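Local structure of uncharacterized protein DUF849 (Burkholderia xenovorans LB400, 3E02) at residues His184-Arg188 with Lys189-Pro193; Arg281-Ile284 with Glu285-Leu289. The protein probably cleaves 3-keto-5-aminohexanoate or a related beta-keto acid, as a zinc-dependent member of the beta-keto acid cleavage enzyme family. All coordinates share one frame; numbering follows the deposited sequence.

Contact 1 of 2, residues His184-Arg188 with Lys189-Pro193; sequences HFVDR and KLVEP
L190, K189 and R188 carry this turn at the end of a helix, and L190 touches F185 in the last turn and R188 just beyond it. Its CD1 methyl meets the F185 ring at the rim, near the ring plane, 3.6 Å from CD1 of F185. The same methyl lies under the centre of the R188 guanidinium, 3.8 Å from its plane, so a branched leucine fills the angle between an aromatic edge and a flat cation. CD of R188 lies over one face of the H184 ring, offset toward its rim; the bend at chi3 (61°) then turns the guanidinium so that NH1 donates to H184 NE2 over 3.3 Å, tilted out of the imidazole plane.

The backbone closes as a Schellman motif. K189, with positive phi, gives its N-H to V186 O at 2.9 Å, and L190 N reaches F185 O at 3.1 Å in a straighter bond. V186 O also accepts hydrogen bonds from two waters; one bridges to V191 O, the other to K189 NZ, and a third water joins this amine, weakly, to D187 O. Beyond the turn, CG2 of V191 packs on CG2 of V186 at 4.0 Å.

Helix 176-187 thus passes into strand 195-201, an alpha-to-beta connection of the TIM barrel. F185 and L190 lie against helix 152-163, where E156 forms a salt bridge with R188, while V191 packs on F169 and F171 of strand 168-173.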
loop_
_atom_site.group_PDB
_atom_site.type_symbol
_atom_site.label_atom_id
_atom_site.label_comp_id
_atom_site.label_asym_id
_atom_site.label_seq_id
_atom_site.Cartn_x
_atom_site.Cartn_y
_atom_site.Cartn_z
ATOM N N HIS A 184 -18.067 10.017 -8.910
ATOM C CA HIS A 184 -18.685 10.885 -9.920
ATOM C C HIS A 184 -20.173 11.139 -9.595
ATOM O O HIS A 184 -20.628 12.292 -9.594
ATOM C CB HIS A 184 -18.508 10.275 -11.331
ATOM C CG HIS A 184 -19.296 10.962 -12.400
ATOM N ND1 HIS A 184 -18.892 12.142 -12.982
ATOM C CD2 HIS A 184 -20.475 10.637 -12.979
ATOM C CE1 HIS A 184 -19.781 12.506 -13.885
ATOM N NE2 HIS A 184 -20.751 11.609 -13.903
ATOM N N PHE A 185 -20.892 10.062 -9.282
ATOM C CA PHE A 185 -22.328 10.124 -8.944
ATOM C C PHE A 185 -22.584 10.702 -7.558
ATOM O O PHE A 185 -23.536 11.480 -7.375
ATOM C CB PHE A 185 -22.979 8.754 -9.123
ATOM C CG PHE A 185 -23.062 8.346 -10.552
ATOM C CD1 PHE A 185 -23.957 9.001 -11.399
ATOM C CD2 PHE A 185 -22.232 7.369 -11.076
ATOM C CE1 PHE A 185 -24.044 8.671 -12.757
ATOM C CE2 PHE A 185 -22.314 7.014 -12.433
ATOM C CZ PHE A 185 -23.215 7.675 -13.272
ATOM N N VAL A 186 -21.736 10.332 -6.594
ATOM C CA VAL A 186 -21.815 10.874 -5.236
ATOM C C VAL A 186 -21.636 12.401 -5.282
ATOM O O VAL A 186 -22.451 13.119 -4.705
ATOM C CB VAL A 186 -20.809 10.225 -4.271
ATOM C CG1 VAL A 186 -20.734 10.997 -2.927
ATOM C CG2 VAL A 186 -21.170 8.755 -4.052
ATOM N N ASP A 187 -20.625 12.880 -6.011
ATOM C CA ASP A 187 -20.395 14.333 -6.184
ATOM C C ASP A 187 -21.570 15.061 -6.848
ATOM O O ASP A 187 -21.819 16.230 -6.538
ATOM C CB ASP A 187 -19.100 14.618 -6.957
ATOM C CG ASP A 187 -17.848 14.192 -6.201
ATOM O OD1 ASP A 187 -17.910 13.936 -4.969
ATOM O OD2 ASP A 187 -16.790 14.074 -6.861
ATOM N N ARG A 188 -22.288 14.373 -7.735
ATOM C CA ARG A 188 -23.492 14.923 -8.378
ATOM C C ARG A 188 -24.784 14.709 -7.566
ATOM O O ARG A 188 -25.871 15.092 -8.023
ATOM C CB ARG A 188 -23.666 14.319 -9.765
ATOM C CG ARG A 188 -22.576 14.722 -10.745
ATOM C CD ARG A 188 -22.684 13.897 -11.988
ATOM N NE ARG A 188 -23.980 14.118 -12.625
ATOM C CZ ARG A 188 -24.557 13.335 -13.533
ATOM N NH1 ARG A 188 -23.982 12.216 -13.969
ATOM N NH2 ARG A 188 -25.752 13.691 -14.009
ATOM N N LYS A 189 -24.671 14.089 -6.386
ATOM C CA LYS A 189 -25.787 13.833 -5.471
ATOM C C LYS A 189 -26.933 12.968 -6.035
ATOM O O LYS A 189 -28.088 13.112 -5.623
ATOM C CB LYS A 189 -26.260 15.169 -4.858
ATOM C CG LYS A 189 -25.195 15.776 -3.950
ATOM C CD LYS A 189 -25.484 17.204 -3.546
ATOM C CE LYS A 189 -24.598 17.638 -2.373
ATOM N NZ LYS A 189 -23.148 17.310 -2.563
ATOM N N LEU A 190 -26.604 12.051 -6.950
ATOM C CA LEU A 190 -27.594 11.120 -7.503
ATOM C C LEU A 190 -27.887 9.965 -6.536
ATOM O O LEU A 190 -28.904 9.280 -6.677
ATOM C CB LEU A 190 -27.197 10.626 -8.894
ATOM C CG LEU A 190 -26.967 11.732 -9.947
ATOM C CD1 LEU A 190 -26.892 11.116 -11.340
ATOM C CD2 LEU A 190 -28.054 12.813 -9.930
ATOM N N VAL A 191 -26.979 9.756 -5.580
ATOM C CA VAL A 191 -27.149 8.815 -4.469
ATOM C C VAL A 191 -26.706 9.541 -3.186
ATOM O O VAL A 191 -25.806 10.396 -3.233
ATOM C CB VAL A 191 -26.385 7.497 -4.697
ATOM C CG1 VAL A 191 -27.054 6.701 -5.817
ATOM C CG2 VAL A 191 -24.901 7.757 -4.992
ATOM N N GLU A 192 -27.361 9.218 -2.071
ATOM C CA GLU A 192 -27.090 9.819 -0.758
ATOM C C GLU A 192 -26.445 8.812 0.182
ATOM O O GLU A 192 -26.658 7.613 0.034
ATOM C CB GLU A 192 -28.397 10.291 -0.111
ATOM C CG GLU A 192 -29.146 11.402 -0.859
ATOM C CD GLU A 192 -28.454 12.771 -0.848
ATOM O OE1 GLU A 192 -27.460 12.980 -0.107
ATOM O OE2 GLU A 192 -28.932 13.660 -1.591
ATOM N N PRO A 193 -25.641 9.284 1.153
ATOM C CA PRO A 193 -25.066 8.343 2.112
ATOM C C PRO A 193 -26.135 7.706 3.023
ATOM O O PRO A 193 -27.249 8.231 3.107
ATOM C CB PRO A 193 -24.084 9.194 2.918
ATOM C CG PRO A 193 -24.432 10.572 2.675
ATOM C CD PRO A 193 -25.186 10.665 1.395
HETATM O O HOH W 1 -24.304 12.418 -2.391
HETATM O O HOH W 2 -21.877 14.742 -2.324
HETATM O O HOH W 3 -20.526 17.716 -4.506
#

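Contact 2 of 2, residues Arg281-Ile284 with Glu285-Leu289. With EDO (1,2-ethanediol), chain L.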
loop_
_atom_site.group_PDB
_atom_site.type_symbol
_atom_site.label_atom_id
_atom_site.label_comp_id
_atom_site.label_asym_id
_atom_site.label_seq_id
_atom_site.Cartn_x
_atom_site.Cartn_y
_atom_site.Cartn_z
ATOM N N ARG A 281 -20.155 -16.939 10.327
ATOM C CA ARG A 281 -20.619 -16.561 11.658
ATOM C C ARG A 281 -19.730 -17.153 12.753
ATOM O O ARG A 281 -19.424 -16.448 13.722
ATOM C CB ARG A 281 -22.072 -16.955 11.874
ATOM C CG ARG A 281 -22.597 -16.468 13.201
ATOM C CD ARG A 281 -24.053 -16.730 13.317
ATOM N NE ARG A 281 -24.600 -16.127 14.530
ATOM C CZ ARG A 281 -25.886 -16.146 14.871
ATOM N NH1 ARG A 281 -26.793 -16.748 14.100
ATOM N NH2 ARG A 281 -26.268 -15.553 16.006
ATOM N N ARG A 282 -19.314 -18.418 12.612
ATOM C CA ARG A 282 -18.373 -19.016 13.586
ATOM C C ARG A 282 -17.035 -18.251 13.631
ATOM O O ARG A 282 -16.552 -17.928 14.715
ATOM C CB ARG A 282 -18.120 -20.495 13.327
ATOM C CG ARG A 282 -19.327 -21.382 13.653
ATOM C CD ARG A 282 -18.949 -22.821 13.708
ATOM N NE ARG A 282 -18.335 -23.297 12.472
ATOM C CZ ARG A 282 -18.977 -23.702 11.381
ATOM N NH1 ARG A 282 -20.301 -23.758 11.326
ATOM N NH2 ARG A 282 -18.266 -24.101 10.337
ATOM N N ILE A 283 -16.490 -17.924 12.456
ATOM C CA ILE A 283 -15.233 -17.171 12.341
ATOM C C ILE A 283 -15.374 -15.798 13.043
ATOM O O ILE A 283 -14.527 -15.423 13.864
ATOM C CB ILE A 283 -14.789 -16.996 10.858
ATOM C CG1 ILE A 283 -14.402 -18.344 10.223
ATOM C CG2 ILE A 283 -13.611 -16.046 10.782
ATOM C CD1 ILE A 283 -14.199 -18.324 8.681
ATOM N N ILE A 284 -16.441 -15.065 12.704
ATOM C CA ILE A 284 -16.803 -13.778 13.330
ATOM C C ILE A 284 -16.821 -13.879 14.861
ATOM O O ILE A 284 -16.225 -13.049 15.566
ATOM C CB ILE A 284 -18.187 -13.268 12.762
ATOM C CG1 ILE A 284 -17.985 -12.737 11.346
ATOM C CG2 ILE A 284 -18.846 -12.164 13.644
ATOM C CD1 ILE A 284 -19.303 -12.457 10.593
ATOM N N GLU A 285 -17.465 -14.930 15.360
ATOM C CA GLU A 285 -17.573 -15.159 16.797
ATOM C C GLU A 285 -16.221 -15.484 17.431
ATOM O O GLU A 285 -15.937 -14.989 18.525
ATOM C CB GLU A 285 -18.636 -16.216 17.091
ATOM C CG GLU A 285 -20.043 -15.648 16.804
ATOM C CD GLU A 285 -21.171 -16.677 16.840
ATOM O OE1 GLU A 285 -20.918 -17.885 17.093
ATOM O OE2 GLU A 285 -22.325 -16.247 16.593
ATOM N N GLU A 286 -15.384 -16.260 16.729
ATOM C CA GLU A 286 -14.000 -16.556 17.200
ATOM C C GLU A 286 -13.151 -15.289 17.344
ATOM O O GLU A 286 -12.328 -15.195 18.259
ATOM C CB GLU A 286 -13.255 -17.513 16.259
ATOM C CG GLU A 286 -13.846 -18.907 16.117
ATOM C CD GLU A 286 -13.720 -19.789 17.337
ATOM O OE1 GLU A 286 -13.277 -19.352 18.414
ATOM O OE2 GLU A 286 -14.093 -20.962 17.200
ATOM N N LEU A 287 -13.376 -14.329 16.443
ATOM C CA LEU A 287 -12.718 -13.025 16.472
ATOM C C LEU A 287 -13.347 -12.012 17.453
ATOM O O LEU A 287 -12.945 -10.834 17.462
ATOM C CB LEU A 287 -12.697 -12.449 15.052
ATOM C CG LEU A 287 -11.854 -13.212 14.036
ATOM C CD1 LEU A 287 -12.171 -12.745 12.614
ATOM C CD2 LEU A 287 -10.358 -13.013 14.372
ATOM N N SER A 288 -14.304 -12.457 18.286
ATOM C CA SER A 288 -15.000 -11.608 19.242
ATOM C C SER A 288 -15.784 -10.485 18.551
ATOM O O SER A 288 -15.896 -9.383 19.082
ATOM C CB SER A 288 -14.041 -11.085 20.336
ATOM O OG SER A 288 -13.542 -12.150 21.125
ATOM N N LEU A 289 -16.309 -10.777 17.361
ATOM C CA LEU A 289 -17.109 -9.832 16.583
ATOM C C LEU A 289 -18.551 -10.350 16.650
ATOM O O LEU A 289 -18.796 -11.426 17.201
ATOM C CB LEU A 289 -16.570 -9.671 15.157
ATOM C CG LEU A 289 -15.120 -9.169 15.055
ATOM C CD1 LEU A 289 -14.612 -9.253 13.632
ATOM C CD2 LEU A 289 -14.937 -7.763 15.580
HETATM C C1 EDO L . -21.588 -27.023 8.995
HETATM O O1 EDO L . -22.665 -27.874 8.563
HETATM C C2 EDO L . -21.987 -25.558 8.821
HETATM O O2 EDO L . -20.989 -24.700 8.252
#
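I284 O accepts the N-H of L289 at 2.9 Å, and this bond, together with that from S288 N to E285 O, forms the Schellman motif that ends helix 273-286. S288 holds the positive phi of the reversal, and its small side chain points away from the turn, where OG is hydrogen-bonded to the backbone N of K266 of the third subunit. The fold-back sets L289 CB against CG2 of I284, 3.7 Å apart. One residue before I284, I283 lays CG2 beside CD1 of L287, the two side chains pointing the same way.

On another side of the helix, R281 reaches E285 one turn on. Its chain is extended from CG to NE, and NE donates to OE2 at 3.1 Å on the syn side but tilted 33° out of the carboxylate plane. The guanidinium and carboxylate planes stand 72° apart, so this salt bridge uses one nitrogen and one oxygen; NH1 goes instead to A44 O. R282, bent at chi3, bonds weakly through NH1 and NH2 to O2 of an ethanediol, probably from the crystallisation liquor.

Opposite charges are thus matched within the chain, R281 with E285, and across the interface, where R282 pairs with E286 of the third subunit and E286 with its R282.

How the contacts relate
Both contacts are local, each lying where a helix runs out, contact 2 taking in its last residues as well as those that follow, and neither encloses a long loop. From the N terminus, contact 1 comes first, turning the chain out of helix 176-187. The chain then runs through strand 195-201 and the last two barrel strands, 229-235 and 253-256, before contact 2 ends helix 273-286 ahead of helix 294-301. The two are in series, neither nested nor crossing, with centres 34 Å apart and nearest atoms about 23 Å apart. Each closes with a Schellman motif, but contact 1 packs against helix 152-163 and strand 168-173, contact 2 against helix 240-249 and the third subunit.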